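Local coordinates for ParB domain protein nuclease (Sulfolobus solfataricus, PDB 5K5D), which probably takes part in archaeal DNA segregation as a pNOB8-like ParB-N protein, with a possible nuclease activity, at residues K92-I97 with D121-M126. The protein carries 4 engineered substitutions. Residues are numbered along the deposited sequence; the frame is centred on the assembly and turned at random.
Sequences KAYELI and DRIAKM. Engineered in segment 121-126: Met-126 (natural residue Ile).
Tyr-94 and Arg-122 carry this contact through a CH-pi interaction: CB of Arg-122 sits over one face of the phenol ring, 3.6 Å from its centroid and 19° off the ring normal. It is displaced toward the rim, with CE1 of Tyr-94 as its nearest atom. The arginine chain bends at chi2 (-55°), which places CD near the hydroxyl end of the ring. CG of Arg-122 lies 3.8 Å from both CZ and CE2 of Tyr-94. The guanidinium plane is turned well away from that of the ring, and Tyr-94 OH lies at its edge. Two apolar contacts flank the tyrosine. CD1 of Ile-123 reaches CB of Tyr-94 at 4.2 Å, and CG of the engineered, selenium-bearing and poorly ordered Met-126 lies near the ring plane, 4.4 Å from CE1 of Tyr-94. Segment 92-97 belongs to the ParB-like N-terminal family region; its helix 90-99, whose Ala-93, Leu-96 and Ile-97 touch Ile-60 of strand 59-61 in the mixed sheet, is joined here to the next helix, the long 109-128. The two run nearly antiparallel at 158°, their local axes 10.1 Å apart. Of the polar groups, Tyr-94 OH hydrogen-bonds to OE2 of Glu-24, and Arg-122 NE forms a salt bridge to the same oxygen, so one carboxylate oxygen holds both the phenol hydroxyl and the arginine NE. An alanine in place of Tyr-94 would remove the ring, probably opening a gap beside Arg-122 CB and CG and leaving Glu-24 OE2 without its phenol partner. Glu-95, its chain extended beyond CG, crosses Ile-123 at about a right angle, with OE2 of Glu-95 4.0 Å from CD1 of Ile-123.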
# COMPACT_ATOMS: atom_id res chain seq x y z
N LYS B 92 -4.22 13.09 -7.18
CA LYS B 92 -5.16 13.59 -6.18
C LYS B 92 -6.10 12.50 -5.67
O LYS B 92 -6.39 12.43 -4.48
CB LYS B 92 -5.95 14.78 -6.73
CG LYS B 92 -5.15 16.06 -6.84
CD LYS B 92 -5.99 17.19 -7.41
CE LYS B 92 -5.29 18.53 -7.28
NZ LYS B 92 -3.99 18.56 -8.00
N ALA B 93 -6.55 11.63 -6.58
CA ALA B 93 -7.40 10.51 -6.18
C ALA B 93 -6.61 9.56 -5.29
O ALA B 93 -7.10 9.08 -4.28
CB ALA B 93 -7.93 9.78 -7.40
N TYR B 94 -5.37 9.31 -5.69
CA TYR B 94 -4.44 8.50 -4.91
C TYR B 94 -4.29 9.01 -3.48
O TYR B 94 -4.26 8.23 -2.54
CB TYR B 94 -3.08 8.45 -5.60
CG TYR B 94 -3.09 7.72 -6.92
CD1 TYR B 94 -2.31 8.14 -7.98
CD2 TYR B 94 -3.90 6.61 -7.09
CE1 TYR B 94 -2.33 7.47 -9.19
CE2 TYR B 94 -3.92 5.93 -8.29
CZ TYR B 94 -3.14 6.36 -9.34
OH TYR B 94 -3.16 5.69 -10.53
N GLU B 95 -4.20 10.33 -3.33
CA GLU B 95 -3.99 10.91 -2.01
C GLU B 95 -5.22 10.76 -1.13
O GLU B 95 -5.11 10.44 0.05
CB GLU B 95 -3.57 12.38 -2.13
CG GLU B 95 -2.14 12.53 -2.63
CD GLU B 95 -1.89 13.82 -3.38
OE1 GLU B 95 -2.60 14.82 -3.11
OE2 GLU B 95 -0.99 13.84 -4.24
N LEU B 96 -6.39 10.96 -1.72
CA LEU B 96 -7.65 10.79 -1.01
C LEU B 96 -7.81 9.36 -0.51
O LEU B 96 -8.17 9.14 0.64
CB LEU B 96 -8.83 11.19 -1.89
CG LEU B 96 -8.91 12.69 -2.14
CD1 LEU B 96 -10.06 13.03 -3.08
CD2 LEU B 96 -9.06 13.42 -0.81
N ILE B 97 -7.54 8.38 -1.38
CA ILE B 97 -7.68 6.98 -1.01
C ILE B 97 -6.77 6.63 0.16
O ILE B 97 -7.14 5.83 1.02
CB ILE B 97 -7.37 6.04 -2.18
CG1 ILE B 97 -8.46 6.15 -3.27
CG2 ILE B 97 -7.28 4.60 -1.70
CD1 ILE B 97 -8.09 5.45 -4.57
N ASP B 121 4.01 3.98 -5.09
CA ASP B 121 4.39 3.58 -6.44
C ASP B 121 3.68 4.40 -7.51
O ASP B 121 4.27 4.75 -8.53
CB ASP B 121 4.08 2.09 -6.66
CG ASP B 121 5.10 1.17 -6.02
OD1 ASP B 121 5.89 1.63 -5.16
OD2 ASP B 121 5.12 -0.03 -6.38
N ARG B 122 2.40 4.70 -7.28
CA ARG B 122 1.62 5.50 -8.22
C ARG B 122 2.16 6.92 -8.26
O ARG B 122 2.39 7.48 -9.33
CB ARG B 122 0.14 5.54 -7.84
CG ARG B 122 -0.55 4.20 -7.68
CD ARG B 122 -0.40 3.33 -8.91
NE ARG B 122 -1.50 2.38 -9.03
CZ ARG B 122 -1.58 1.22 -8.37
NH1 ARG B 122 -0.62 0.86 -7.53
NH2 ARG B 122 -2.63 0.43 -8.56
N ILE B 123 2.35 7.49 -7.07
CA ILE B 123 2.84 8.86 -6.96
C ILE B 123 4.22 9.01 -7.59
O ILE B 123 4.55 10.07 -8.14
CB ILE B 123 2.90 9.31 -5.48
CG1 ILE B 123 1.49 9.37 -4.88
CG2 ILE B 123 3.59 10.66 -5.36
CD1 ILE B 123 0.60 10.39 -5.52
N ALA B 124 5.01 7.95 -7.53
CA ALA B 124 6.36 7.98 -8.10
C ALA B 124 6.30 8.13 -9.62
O ALA B 124 7.04 8.93 -10.19
CB ALA B 124 7.12 6.72 -7.72
N LYS B 125 5.42 7.36 -10.25
CA LYS B 125 5.24 7.44 -11.70
C LYS B 125 4.65 8.78 -12.11
O LYS B 125 4.95 9.30 -13.18
CB LYS B 125 4.33 6.31 -12.17
CG LYS B 125 4.79 4.91 -11.78
CD LYS B 125 3.80 3.87 -12.27
CE LYS B 125 4.24 2.45 -11.94
NZ LYS B 125 3.22 1.47 -12.42
N MSE B 126 3.81 9.34 -11.24
CA MSE B 126 3.20 10.65 -11.48
C MSE B 126 4.24 11.77 -11.45
O MSE B 126 3.99 12.87 -11.96
CB MSE B 126 2.12 10.93 -10.43
CG MSE B 126 0.82 10.18 -10.63
SE MSE B 126 -0.27 10.93 -12.07
CE MSE B 126 -0.44 9.33 -13.19